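Local coordinates for protein purine nucleoside phosphorylase YlmD (Geobacillus stearothermophilus, PDB 6T1B) that catalyses the phosphorolysis of adenosine, inosine and S-methyl-5'-thioadenosine to the free base and a ribose 1-phosphate, and also deaminates adenosine, using zinc, at residues D55-R60 / G96-A101; Q79-D84 / L141-W146; I85-K90 / T163-A168; R190-L195 / G213-D218; R242-S245 / L250-S253. All blocks are in the same frame, centred on the assembly; numbering follows the deposited sequence.

Contact 1 (D55-R60 / G96-A101). With NOS (inosine), chain B.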
# COMPACT_ATOMS: atom_id res chain seq x y z
N ASP A 55 -10.31 20.35 1.33
CA ASP A 55 -9.06 20.14 2.05
C ASP A 55 -8.31 18.94 1.48
O ASP A 55 -7.10 19.00 1.27
CB ASP A 55 -9.30 19.97 3.55
CG ASP A 55 -9.80 21.25 4.24
OD1 ASP A 55 -10.37 21.10 5.34
OD2 ASP A 55 -9.61 22.38 3.71
N VAL A 56 -9.02 17.82 1.28
CA VAL A 56 -8.36 16.61 0.79
C VAL A 56 -7.74 16.84 -0.59
O VAL A 56 -6.59 16.45 -0.85
CB VAL A 56 -9.33 15.41 0.79
CG1 VAL A 56 -8.63 14.20 0.21
CG2 VAL A 56 -9.82 15.10 2.18
N VAL A 57 -8.48 17.46 -1.51
CA VAL A 57 -7.92 17.74 -2.83
C VAL A 57 -6.69 18.63 -2.71
O VAL A 57 -5.68 18.43 -3.39
CB VAL A 57 -8.97 18.27 -3.80
CG1 VAL A 57 -8.34 18.72 -5.11
CG2 VAL A 57 -9.99 17.18 -4.06
N ASN A 58 -6.74 19.63 -1.82
CA ASN A 58 -5.57 20.50 -1.64
C ASN A 58 -4.39 19.72 -1.06
O ASN A 58 -3.23 19.97 -1.44
CB ASN A 58 -5.92 21.72 -0.79
CG ASN A 58 -6.67 22.76 -1.59
OD1 ASN A 58 -6.49 22.87 -2.80
ND2 ASN A 58 -7.49 23.55 -0.91
N ASN A 59 -4.65 18.76 -0.17
CA ASN A 59 -3.60 17.90 0.35
C ASN A 59 -2.97 17.08 -0.78
O ASN A 59 -1.74 16.96 -0.86
CB ASN A 59 -4.14 16.95 1.42
CG ASN A 59 -4.62 17.68 2.64
OD1 ASN A 59 -4.14 18.78 2.93
ND2 ASN A 59 -5.52 17.07 3.39
N ARG A 60 -3.81 16.55 -1.67
CA ARG A 60 -3.28 15.80 -2.80
C ARG A 60 -2.49 16.70 -3.73
O ARG A 60 -1.43 16.31 -4.23
CB ARG A 60 -4.43 15.11 -3.54
CG ARG A 60 -5.09 14.01 -2.71
CD ARG A 60 -6.16 13.30 -3.53
NE ARG A 60 -6.59 12.11 -2.84
CZ ARG A 60 -7.08 11.02 -3.43
NH1 ARG A 60 -7.40 9.96 -2.68
NH2 ARG A 60 -7.27 10.99 -4.75
N GLY A 96 -10.38 8.81 -9.95
CA GLY A 96 -10.35 8.86 -8.52
C GLY A 96 -9.39 9.88 -7.94
O GLY A 96 -9.20 9.89 -6.71
N ALA A 97 -8.78 10.72 -8.76
CA ALA A 97 -7.75 11.62 -8.25
C ALA A 97 -8.36 12.78 -7.46
O ALA A 97 -7.81 13.19 -6.43
CB ALA A 97 -6.91 12.14 -9.40
N GLN A 98 -9.47 13.32 -7.93
CA GLN A 98 -10.17 14.39 -7.25
C GLN A 98 -11.61 14.06 -6.92
O GLN A 98 -12.27 14.85 -6.23
CB GLN A 98 -10.14 15.66 -8.11
CG GLN A 98 -8.73 16.12 -8.39
CD GLN A 98 -8.67 17.38 -9.21
OE1 GLN A 98 -9.33 18.37 -8.90
NE2 GLN A 98 -7.88 17.36 -10.28
N ASP A 99 -12.13 12.94 -7.41
CA ASP A 99 -13.52 12.56 -7.19
C ASP A 99 -13.50 11.06 -6.92
O ASP A 99 -13.18 10.27 -7.82
CB ASP A 99 -14.40 12.86 -8.40
CG ASP A 99 -15.87 12.58 -8.15
OD1 ASP A 99 -16.72 13.20 -8.82
OD2 ASP A 99 -16.18 11.76 -7.26
N PHE A 100 -13.83 10.64 -5.69
CA PHE A 100 -13.76 9.23 -5.36
C PHE A 100 -14.64 8.38 -6.27
O PHE A 100 -14.31 7.22 -6.55
CB PHE A 100 -14.20 9.02 -3.91
CG PHE A 100 -14.04 7.63 -3.42
CD1 PHE A 100 -12.77 7.07 -3.29
CD2 PHE A 100 -15.13 6.86 -3.07
CE1 PHE A 100 -12.61 5.76 -2.83
CE2 PHE A 100 -14.96 5.56 -2.61
CZ PHE A 100 -13.70 5.01 -2.50
N ALA A 101 -15.75 8.93 -6.75
CA ALA A 101 -16.68 8.16 -7.57
C ALA A 101 -16.09 7.73 -8.90
O ALA A 101 -16.66 6.84 -9.54
CB ALA A 101 -17.97 8.96 -7.79
N9 NOS B . -10.93 5.17 2.05
C4 NOS B . -10.39 5.29 0.82
N3 NOS B . -9.88 4.31 -0.17
C2 NOS B . -9.39 4.78 -1.43
N1 NOS B . -9.39 6.17 -1.76
C6 NOS B . -9.86 7.15 -0.86
O6 NOS B . -9.82 8.30 -1.19
C5 NOS B . -10.38 6.62 0.49
N7 NOS B . -10.84 7.27 1.52
C8 NOS B . -11.20 6.41 2.47
C5' NOS B . -8.12 1.96 2.60
O5' NOS B . -7.16 1.62 3.59
C4' NOS B . -9.48 2.17 3.21
O4' NOS B . -9.76 3.59 3.24
C1' NOS B . -11.04 3.85 2.70
C2' NOS B . -11.37 2.66 1.80
O2' NOS B . -12.78 2.47 1.73
C3' NOS B . -10.65 1.50 2.49
O3' NOS B . -11.53 0.91 3.46
O HOH W 1 -9.61 8.51 -4.41
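The guanidinium of Arg60 meets the 96-101 loop with its edge: the carbonyl oxygens of Gly96 and Ala97 both lie near its plane and both accept from NH2. The bond to Ala97 O is the shorter, 2.8 Å from NH2, but it reaches that oxygen from above the carbonyl plane; the one to Gly96 O, 3.0 Å from NH2, lies in the carbonyl plane on a lone pair. Both are bent, with N-H...O angles of 143° and 132°. Extended from CG to NE, the side chain carries the guanidinium from the helix to the loop carbonyls. NH1 stands 3.3 Å from inosine O6, obliquely placed, and a water that accepts from NH1 donates to both Gly96 O and O6, so protein and base share one small polar network. Phe100 turns its ring edge to the base, CE1 lying 3.4 Å from inosine N1, while the ring meets that of His48 nearly parallel. Away from the pocket, Val57 CG2 rests 3.9 Å from Gln98 O, and its CG1 touches the amide oxygen of Gln98. Arg60 NH1 also donates to Met45 O. The contact thus sets helix 53-67 against the loop between strands 85-87 and 109-112, at the hypoxanthine end of the inosine pocket.

Contact 2 (Q79-D84 / L141-W146). With NOS (inosine), chain B.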
# COMPACT_ATOMS: atom_id res chain seq x y z
N GLN A 79 -10.77 0.42 -3.52
CA GLN A 79 -10.25 -0.23 -2.32
C GLN A 79 -11.37 -0.84 -1.47
O GLN A 79 -11.69 -0.37 -0.37
CB GLN A 79 -9.34 0.71 -1.51
CG GLN A 79 -8.12 1.14 -2.29
CD GLN A 79 -7.15 2.03 -1.53
OE1 GLN A 79 -6.77 3.09 -2.00
NE2 GLN A 79 -6.71 1.56 -0.37
N VAL A 80 -11.91 -1.94 -1.98
CA VAL A 80 -13.05 -2.61 -1.36
C VAL A 80 -12.66 -3.72 -0.41
O VAL A 80 -13.54 -4.46 0.06
CB VAL A 80 -14.04 -3.13 -2.43
CG1 VAL A 80 -14.56 -1.96 -3.24
CG2 VAL A 80 -13.40 -4.21 -3.30
N HIS A 81 -11.37 -3.83 -0.09
CA HIS A 81 -10.86 -4.89 0.79
C HIS A 81 -11.05 -6.28 0.21
O HIS A 81 -11.27 -7.26 0.92
CB HIS A 81 -11.43 -4.80 2.21
CG HIS A 81 -10.76 -3.76 3.03
ND1 HIS A 81 -11.17 -2.44 3.04
CD2 HIS A 81 -9.68 -3.82 3.85
CE1 HIS A 81 -10.39 -1.74 3.84
NE2 HIS A 81 -9.48 -2.56 4.35
N GLY A 82 -10.98 -6.36 -1.12
CA GLY A 82 -10.87 -7.60 -1.82
C GLY A 82 -9.46 -7.83 -2.34
O GLY A 82 -8.48 -7.20 -1.92
N ALA A 83 -9.36 -8.77 -3.28
CA ALA A 83 -8.07 -9.17 -3.82
C ALA A 83 -7.97 -8.95 -5.32
O ALA A 83 -7.10 -9.55 -5.97
CB ALA A 83 -7.76 -10.62 -3.44
N ASP A 84 -8.80 -8.10 -5.90
CA ASP A 84 -8.78 -7.86 -7.34
C ASP A 84 -7.81 -6.72 -7.68
O ASP A 84 -7.55 -5.83 -6.87
CB ASP A 84 -10.20 -7.56 -7.82
CG ASP A 84 -11.07 -8.81 -7.88
OD1 ASP A 84 -10.63 -9.84 -8.46
OD2 ASP A 84 -12.19 -8.77 -7.35
N LEU A 141 1.04 -1.59 -7.07
CA LEU A 141 0.77 -1.22 -5.69
C LEU A 141 -0.52 -1.90 -5.27
O LEU A 141 -1.55 -1.81 -5.97
CB LEU A 141 0.64 0.31 -5.58
CG LEU A 141 0.38 0.90 -4.20
CD1 LEU A 141 1.40 0.48 -3.17
CD2 LEU A 141 0.34 2.43 -4.35
N ALA A 142 -0.49 -2.56 -4.12
CA ALA A 142 -1.64 -3.27 -3.59
C ALA A 142 -1.89 -2.91 -2.13
O ALA A 142 -0.96 -2.61 -1.38
CB ALA A 142 -1.45 -4.79 -3.72
N HIS A 143 -3.17 -2.97 -1.77
CA HIS A 143 -3.70 -2.67 -0.44
C HIS A 143 -4.13 -4.00 0.16
O HIS A 143 -5.06 -4.63 -0.34
CB HIS A 143 -4.88 -1.71 -0.64
CG HIS A 143 -5.83 -1.63 0.51
ND1 HIS A 143 -7.10 -2.14 0.44
CD2 HIS A 143 -5.73 -1.01 1.71
CE1 HIS A 143 -7.74 -1.89 1.57
NE2 HIS A 143 -6.94 -1.18 2.35
N ALA A 144 -3.46 -4.41 1.24
CA ALA A 144 -3.74 -5.70 1.86
C ALA A 144 -4.01 -5.55 3.35
O ALA A 144 -3.08 -5.52 4.16
CB ALA A 144 -2.59 -6.67 1.64
N GLY A 145 -5.28 -5.49 3.73
CA GLY A 145 -5.69 -5.78 5.08
C GLY A 145 -5.87 -7.27 5.23
O GLY A 145 -5.48 -8.07 4.38
N TRP A 146 -6.50 -7.68 6.34
CA TRP A 146 -6.63 -9.12 6.55
C TRP A 146 -7.45 -9.77 5.44
O TRP A 146 -7.16 -10.90 5.02
CB TRP A 146 -7.15 -9.45 7.96
CG TRP A 146 -8.63 -9.30 8.20
CD1 TRP A 146 -9.26 -8.24 8.77
CD2 TRP A 146 -9.65 -10.26 7.92
NE1 TRP A 146 -10.61 -8.46 8.84
CE2 TRP A 146 -10.87 -9.71 8.33
CE3 TRP A 146 -9.64 -11.54 7.35
CZ2 TRP A 146 -12.07 -10.38 8.20
CZ3 TRP A 146 -10.84 -12.21 7.22
CH2 TRP A 146 -12.04 -11.63 7.64
N9 NOS B . -10.93 5.17 2.05
C4 NOS B . -10.39 5.29 0.82
N3 NOS B . -9.88 4.31 -0.17
C2 NOS B . -9.39 4.78 -1.43
N1 NOS B . -9.39 6.17 -1.76
C6 NOS B . -9.86 7.15 -0.86
O6 NOS B . -9.82 8.30 -1.19
C5 NOS B . -10.38 6.62 0.49
N7 NOS B . -10.84 7.27 1.52
C8 NOS B . -11.20 6.41 2.47
C5' NOS B . -8.12 1.96 2.60
O5' NOS B . -7.16 1.62 3.59
C4' NOS B . -9.48 2.17 3.21
O4' NOS B . -9.76 3.59 3.24
C1' NOS B . -11.04 3.85 2.70
C2' NOS B . -11.37 2.66 1.80
O2' NOS B . -12.78 2.47 1.73
C3' NOS B . -10.65 1.50 2.49
O3' NOS B . -11.53 0.91 3.46
O HOH W 2 -7.59 -5.58 0.06
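Gln79 runs from the inosine base to the ring of His143. Its CB lies 3.9 Å from inosine N3, CG passes C2, and CD comes closer to the same carbon. At the end the amide divides its contacts: OE1 sits 3.2 Å from inosine C2 and accepts from Cys122 N, whereas NE2 lies 3.4 Å above the His143 ring, offset toward the CG-CD2 side of the rim, with the amide and ring planes 62° apart. The extended chain beyond CG (chi2 -178°) carries the amide that far. This is the catalytic zinc site of this YfiH/LACC1-family enzyme, where His81, from a loop, and His143, from strand 138-144, bind the metal together with Cys126. Their rings form a T-shaped pair, centroids 4.5 Å apart: CE1 of His143 points at the centre of the His81 face. The edge of His81 is turned to the ribose, its CE1 2.9 Å from inosine O3', and His143 NE2 lies 3.1 Å from inosine O5'. In the second shell, Asp108 accepts from His143 ND1, which should hold the ring's rotation; it also receives the backbone N of His81. Beside the rings, one water donates to Gly82 O and to His143 O, bridging the two backbones.

Contact 3 (I85-K90 / T163-A168)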
# COMPACT_ATOMS: atom_id res chain seq x y z
N ILE A 85 -7.25 -6.81 -8.88
CA ILE A 85 -6.18 -5.92 -9.34
C ILE A 85 -6.49 -5.54 -10.78
O ILE A 85 -6.97 -6.38 -11.56
CB ILE A 85 -4.83 -6.65 -9.28
CG1 ILE A 85 -4.43 -6.97 -7.85
CG2 ILE A 85 -3.75 -5.84 -9.99
CD1 ILE A 85 -3.27 -7.94 -7.75
N GLN A 86 -6.20 -4.30 -11.15
CA GLN A 86 -6.44 -3.80 -12.50
C GLN A 86 -5.16 -3.22 -13.09
O GLN A 86 -4.48 -2.42 -12.44
CB GLN A 86 -7.50 -2.69 -12.48
CG GLN A 86 -8.09 -2.36 -13.83
CD GLN A 86 -9.27 -3.26 -14.14
OE1 GLN A 86 -10.37 -3.06 -13.63
NE2 GLN A 86 -9.04 -4.27 -14.96
N LYS A 87 -4.85 -3.60 -14.32
CA LYS A 87 -3.81 -2.94 -15.09
C LYS A 87 -4.35 -1.62 -15.60
O LYS A 87 -5.47 -1.56 -16.14
CB LYS A 87 -3.42 -3.80 -16.28
CG LYS A 87 -2.38 -3.16 -17.18
CD LYS A 87 -1.97 -4.09 -18.29
CE LYS A 87 -0.88 -3.49 -19.19
NZ LYS A 87 -0.28 -4.52 -20.10
N VAL A 88 -3.58 -0.54 -15.42
CA VAL A 88 -3.99 0.77 -15.89
C VAL A 88 -2.94 1.40 -16.79
O VAL A 88 -1.77 0.99 -16.79
CB VAL A 88 -4.32 1.72 -14.72
CG1 VAL A 88 -5.51 1.18 -13.94
CG2 VAL A 88 -3.10 1.88 -13.80
N THR A 89 -3.37 2.40 -17.56
CA THR A 89 -2.53 3.08 -18.54
C THR A 89 -2.80 4.58 -18.47
O THR A 89 -3.59 5.06 -17.65
CB THR A 89 -2.83 2.60 -19.96
OG1 THR A 89 -4.15 3.03 -20.34
CG2 THR A 89 -2.72 1.09 -20.07
N LYS A 90 -2.16 5.33 -19.36
CA LYS A 90 -2.40 6.77 -19.37
C LYS A 90 -3.86 7.11 -19.62
O LYS A 90 -4.31 8.18 -19.21
CB LYS A 90 -1.43 7.47 -20.33
CG LYS A 90 -0.07 7.69 -19.68
CD LYS A 90 1.06 8.02 -20.66
CE LYS A 90 0.76 9.24 -21.48
NZ LYS A 90 2.01 9.87 -21.97
N THR A 163 1.58 -14.25 -15.94
CA THR A 163 0.73 -14.84 -16.96
C THR A 163 0.29 -13.83 -18.01
O THR A 163 0.12 -14.20 -19.18
CB THR A 163 -0.51 -15.48 -16.33
OG1 THR A 163 -1.37 -14.49 -15.75
CG2 THR A 163 -0.10 -16.47 -15.26
N ARG A 164 0.08 -12.58 -17.64
CA ARG A 164 -0.34 -11.57 -18.60
C ARG A 164 0.79 -10.70 -19.10
O ARG A 164 0.75 -10.27 -20.26
CB ARG A 164 -1.45 -10.71 -18.01
CG ARG A 164 -2.64 -11.55 -17.59
CD ARG A 164 -3.83 -10.69 -17.25
NE ARG A 164 -4.97 -11.50 -16.82
CZ ARG A 164 -6.12 -11.00 -16.40
NH1 ARG A 164 -6.30 -9.68 -16.35
NH2 ARG A 164 -7.10 -11.81 -16.02
N GLU A 165 1.81 -10.45 -18.28
CA GLU A 165 2.93 -9.59 -18.67
C GLU A 165 4.20 -10.37 -18.96
O GLU A 165 5.18 -9.77 -19.43
CB GLU A 165 3.18 -8.52 -17.60
CG GLU A 165 1.92 -7.84 -17.07
CD GLU A 165 1.08 -7.14 -18.13
OE1 GLU A 165 1.66 -6.61 -19.09
OE2 GLU A 165 -0.17 -7.11 -17.99
N HIS A 166 4.21 -11.70 -18.76
CA HIS A 166 5.34 -12.55 -19.10
C HIS A 166 6.61 -12.14 -18.36
O HIS A 166 7.71 -12.15 -18.91
CB HIS A 166 5.52 -12.62 -20.62
CG HIS A 166 4.26 -12.99 -21.34
ND1 HIS A 166 3.55 -12.11 -22.13
CD2 HIS A 166 3.55 -14.15 -21.35
CE1 HIS A 166 2.48 -12.71 -22.61
NE2 HIS A 166 2.45 -13.95 -22.16
N ILE A 167 6.46 -11.84 -17.07
CA ILE A 167 7.55 -11.48 -16.18
C ILE A 167 7.75 -12.63 -15.20
O ILE A 167 6.82 -12.96 -14.45
CB ILE A 167 7.24 -10.20 -15.39
CG1 ILE A 167 6.92 -9.04 -16.33
CG2 ILE A 167 8.40 -9.83 -14.45
CD1 ILE A 167 7.99 -8.76 -17.33
N ALA A 168 8.95 -13.19 -15.16
CA ALA A 168 9.24 -14.21 -14.16
C ALA A 168 9.23 -13.60 -12.76
O ALA A 168 9.65 -12.46 -12.57
CB ALA A 168 10.61 -14.84 -14.42
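Lys87 and Glu165 approach from opposite directions, and their backbones are well separated; the nearest CA atoms of the two segments, those of Lys87 and Arg164, are 9.9 Å from each other. Lys87 is stretched out fully, its CG anti to the backbone N (chi1 177°) and the chain extended all the way to NZ, which brings the ammonium to the carboxylate. Glu165 is folded instead, bent at chi2 (-59°), and offers both oxygens to the one nitrogen. The salt bridge is shortest at OE1, 3.0 Å from NZ, which meets this oxygen on its syn side, 21° out of the carboxylate plane. The second bond, NZ to OE2 at 3.3 Å, is weak, and CD of Lys87 passes 3.5 Å from the same OE2. This surface bridge links the edge strand 85-87 of a mixed sheet to the turn that follows helix 153-163, where the chain leaves helical geometry at His166 with positive phi. Tyr111 of the adjoining strand 109-112 supplies a hydroxyl hydrogen-bonded to Glu165 OE2, a second hold on the carboxylate, and its side chain also touches Lys87. Asp113 gives Lys87 NZ a further, long and weak, ion pair.

Contact 4 (R190-L195 / G213-D218); sequences RVVDSL and GQYALD
Val192 lies over a face of the Tyr215 ring in a CH-pi contact: its CG2 stands 4.0 Å from the ring centroid, 20° off the normal and displaced toward the CE1 side of the rim. Its second methyl, CG1, lies against the base of the same side chain, 3.8 Å from Tyr215 CG, so both branches of the valine are engaged. The two side chains cross at about a right angle. The torsion of Val192 (chi1 -62°) places CG2 between the backbone N and the carbonyl carbon, facing the ring. The other contacts are purely aliphatic. Leu195 and Leu217 reach toward each other tip to tip, CD1 to CD1 at 3.8 Å, and Leu217 CD2 also meets Val191 CG1 at 3.9 Å. Together these residues make the buried seam between helix 189-195 and the middle strand, 214-217, of a small antiparallel sheet; the short segments pass at 57°, their axes 9.3 Å apart at closest approach. Trp207 of the neighbouring strand 207-211 extends the seam, touching Val192 and Leu195 and turning its ring nearly perpendicular to that of Tyr215. No hydrogen bond crosses between the two segments. Ser194 OG donates to Val191 O at 2.7 Å, and Leu195 N donates to the same oxygen. The hydroxyl of Tyr215 is hydrogen-bonded to Asp189 OD1, at the start of the helix.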
# COMPACT_ATOMS: atom_id res chain seq x y z
N ARG A 190 -11.45 -16.32 13.66
CA ARG A 190 -12.01 -16.12 12.33
C ARG A 190 -10.95 -15.58 11.38
O ARG A 190 -10.79 -16.08 10.26
CB ARG A 190 -13.19 -15.16 12.43
CG ARG A 190 -13.94 -14.93 11.14
CD ARG A 190 -13.37 -13.75 10.37
NE ARG A 190 -13.65 -12.45 10.98
CZ ARG A 190 -14.67 -11.67 10.65
NH1 ARG A 190 -14.84 -10.49 11.25
NH2 ARG A 190 -15.53 -12.06 9.72
N VAL A 191 -10.22 -14.55 11.81
CA VAL A 191 -9.23 -13.95 10.93
C VAL A 191 -8.10 -14.93 10.64
O VAL A 191 -7.76 -15.17 9.48
CB VAL A 191 -8.70 -12.63 11.52
CG1 VAL A 191 -7.53 -12.11 10.70
CG2 VAL A 191 -9.81 -11.61 11.55
N VAL A 192 -7.51 -15.51 11.68
CA VAL A 192 -6.37 -16.38 11.42
C VAL A 192 -6.80 -17.60 10.60
O VAL A 192 -6.07 -18.06 9.71
CB VAL A 192 -5.61 -16.75 12.71
CG1 VAL A 192 -5.03 -15.48 13.35
CG2 VAL A 192 -6.48 -17.50 13.67
N ASP A 193 -8.01 -18.12 10.87
CA ASP A 193 -8.51 -19.26 10.11
C ASP A 193 -8.63 -18.93 8.62
O ASP A 193 -8.41 -19.80 7.77
CB ASP A 193 -9.86 -19.73 10.66
CG ASP A 193 -9.72 -20.44 11.99
OD1 ASP A 193 -8.61 -20.89 12.32
OD2 ASP A 193 -10.74 -20.56 12.70
N SER A 194 -9.02 -17.70 8.29
CA SER A 194 -9.11 -17.31 6.89
C SER A 194 -7.74 -17.18 6.25
O SER A 194 -7.62 -17.29 5.02
CB SER A 194 -9.86 -15.99 6.76
OG SER A 194 -9.03 -14.90 7.14
N LEU A 195 -6.70 -16.92 7.05
CA LEU A 195 -5.36 -16.78 6.52
C LEU A 195 -4.63 -18.11 6.39
O LEU A 195 -3.78 -18.23 5.50
CB LEU A 195 -4.52 -15.85 7.41
CG LEU A 195 -5.01 -14.41 7.51
CD1 LEU A 195 -4.23 -13.64 8.56
CD2 LEU A 195 -4.89 -13.70 6.16
N GLY A 213 -7.78 -17.60 22.09
CA GLY A 213 -8.60 -17.09 21.01
C GLY A 213 -8.22 -15.72 20.49
O GLY A 213 -8.94 -15.17 19.66
N GLN A 214 -7.11 -15.16 20.96
CA GLN A 214 -6.64 -13.84 20.54
C GLN A 214 -5.23 -13.97 20.00
O GLN A 214 -4.37 -14.57 20.67
CB GLN A 214 -6.65 -12.88 21.73
CG GLN A 214 -8.04 -12.57 22.24
CD GLN A 214 -8.82 -11.72 21.26
OE1 GLN A 214 -9.68 -12.22 20.52
NE2 GLN A 214 -8.53 -10.43 21.24
N TYR A 215 -5.00 -13.40 18.82
CA TYR A 215 -3.74 -13.56 18.11
C TYR A 215 -3.16 -12.22 17.73
O TYR A 215 -3.84 -11.39 17.11
CB TYR A 215 -3.94 -14.40 16.85
CG TYR A 215 -4.57 -15.72 17.13
CD1 TYR A 215 -5.95 -15.86 17.16
CD2 TYR A 215 -3.80 -16.84 17.41
CE1 TYR A 215 -6.54 -17.07 17.44
CE2 TYR A 215 -4.38 -18.06 17.68
CZ TYR A 215 -5.75 -18.16 17.70
OH TYR A 215 -6.34 -19.38 17.98
N ALA A 216 -1.90 -12.00 18.11
CA ALA A 216 -1.13 -10.89 17.58
C ALA A 216 -0.71 -11.22 16.16
O ALA A 216 0.06 -12.18 15.95
CB ALA A 216 0.10 -10.66 18.46
N LEU A 217 -1.19 -10.46 15.19
CA LEU A 217 -1.06 -10.81 13.79
C LEU A 217 -0.08 -9.88 13.10
O LEU A 217 -0.17 -8.65 13.27
CB LEU A 217 -2.42 -10.73 13.11
CG LEU A 217 -2.47 -10.88 11.60
CD1 LEU A 217 -1.91 -12.21 11.18
CD2 LEU A 217 -3.89 -10.73 11.12
N ASP A 218 0.82 -10.45 12.31
CA ASP A 218 1.83 -9.71 11.54
C ASP A 218 1.45 -9.81 10.06
O ASP A 218 1.86 -10.75 9.37
CB ASP A 218 3.21 -10.28 11.80
CG ASP A 218 4.32 -9.44 11.16
OD1 ASP A 218 5.49 -9.67 11.54
OD2 ASP A 218 4.00 -8.58 10.31

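Contact 5 (R242-S245 / L250-S253); sequences RCTS and LFFS
Thr244 and Phe251 make the dense part of this contact. The threonine CG2 lies over one face of the phenylalanine ring, 4.1 Å from its CG, and Leu250 CB covers the other face; Thr244 O packs 3.7 Å from Phe251 CB, and the side chains of Thr244 and Phe251 cross at about a right angle. Along the same seam Thr244 CB lies next to Phe252 O, and Ser253 CB is 3.8 Å from Thr244 O. Phe252 O is buried here without a hydrogen-bonding partner. The hydroxyls of Thr244 and Ser253 share Asp125 OD2, which ties both segments to a third part of the chain, and Ser253 OG is also bonded to Arg256 N. Toward Arg242 and Leu250, both partly exposed, the fit is sparser. Arg242, extended from CG to NE, passes CD by the edge of the Phe251 ring at 4.3 Å from CZ, and its NH1 lies obliquely 3.3 Å from Leu250 CD1. The guanidinium is held by others, NH1 by a salt bridge to Glu247 and NH2 by the carbonyl of Phe6. Cys243 turns away from the 250-253 segment to a zinc ion, bound with Cys183, Cys184 and Cys246: a four-cysteine site, probably structural, to which this loop's CxxC pair contributes two ligands.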
# COMPACT_ATOMS: atom_id res chain seq x y z
N ARG A 242 8.34 -0.09 10.35
CA ARG A 242 7.53 0.96 10.95
C ARG A 242 6.10 0.47 11.18
O ARG A 242 5.47 -0.08 10.26
CB ARG A 242 7.51 2.19 10.04
CG ARG A 242 8.85 2.84 9.85
CD ARG A 242 8.70 3.97 8.86
NE ARG A 242 9.95 4.68 8.59
CZ ARG A 242 10.41 5.71 9.29
NH1 ARG A 242 9.74 6.16 10.34
NH2 ARG A 242 11.55 6.28 8.94
N CYS A 243 5.58 0.73 12.38
CA CYS A 243 4.20 0.43 12.75
C CYS A 243 3.40 1.72 12.74
O CYS A 243 3.76 2.68 13.43
CB CYS A 243 4.13 -0.17 14.16
SG CYS A 243 2.45 -0.47 14.75
N THR A 244 2.28 1.72 11.99
CA THR A 244 1.42 2.90 11.90
C THR A 244 0.76 3.22 13.23
O THR A 244 0.55 4.40 13.54
CB THR A 244 0.34 2.68 10.83
OG1 THR A 244 -0.28 1.39 11.01
CG2 THR A 244 0.93 2.70 9.48
N SER A 245 0.38 2.19 14.00
CA SER A 245 -0.21 2.46 15.30
C SER A 245 0.83 3.03 16.26
O SER A 245 0.52 3.97 16.99
CB SER A 245 -0.90 1.22 15.88
OG SER A 245 -1.22 1.41 17.25
N LEU A 250 3.84 10.19 13.17
CA LEU A 250 3.98 10.17 11.73
C LEU A 250 2.69 9.77 11.03
O LEU A 250 2.45 10.22 9.92
CB LEU A 250 5.05 9.18 11.27
CG LEU A 250 6.51 9.59 11.38
CD1 LEU A 250 7.39 8.49 10.78
CD2 LEU A 250 6.74 10.92 10.70
N PHE A 251 1.86 8.90 11.65
CA PHE A 251 0.83 8.20 10.91
C PHE A 251 -0.56 8.25 11.50
O PHE A 251 -0.73 8.23 12.72
CB PHE A 251 1.18 6.71 10.76
CG PHE A 251 2.50 6.46 10.08
CD1 PHE A 251 3.50 5.76 10.73
CD2 PHE A 251 2.71 6.88 8.78
CE1 PHE A 251 4.71 5.48 10.10
CE2 PHE A 251 3.91 6.61 8.14
CZ PHE A 251 4.91 5.91 8.82
N PHE A 252 -1.56 8.34 10.60
CA PHE A 252 -2.92 7.99 10.94
C PHE A 252 -2.98 6.49 11.17
O PHE A 252 -2.28 5.72 10.52
CB PHE A 252 -3.87 8.30 9.79
CG PHE A 252 -3.85 9.74 9.33
CD1 PHE A 252 -3.40 10.06 8.04
CD2 PHE A 252 -4.29 10.77 10.14
CE1 PHE A 252 -3.38 11.39 7.62
CE2 PHE A 252 -4.26 12.07 9.71
CZ PHE A 252 -3.83 12.37 8.43
N SER A 253 -3.86 6.06 12.07
CA SER A 253 -4.05 4.64 12.35
C SER A 253 -5.52 4.39 12.62
O SER A 253 -6.05 4.88 13.62
CB SER A 253 -3.22 4.20 13.55
OG SER A 253 -3.56 2.89 13.96

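How the contacts relate
From the N terminus, contact 1 closes a loop from helix 53-67 to residues 96-101. Contact 2 opens inside that loop, at 79-84, and crosses it by closing on strand 138-144; contact 3 starts at the next residue, crosses both, and closes at the end of helix 153-163. The three closures cross one another; contacts 1 and 2 border the inosine pocket, while contacts 2 and 3 reach the mixed sheet of strands 85-87 and 138-144. Contacts 4 and 5 follow in series as shorter closures, on the small antiparallel sheet and the second zinc loop. Trp146 of contact 2 packs against the helix of contact 4, whereas contacts 3 and 5 lie on opposite sides of the chain's centre.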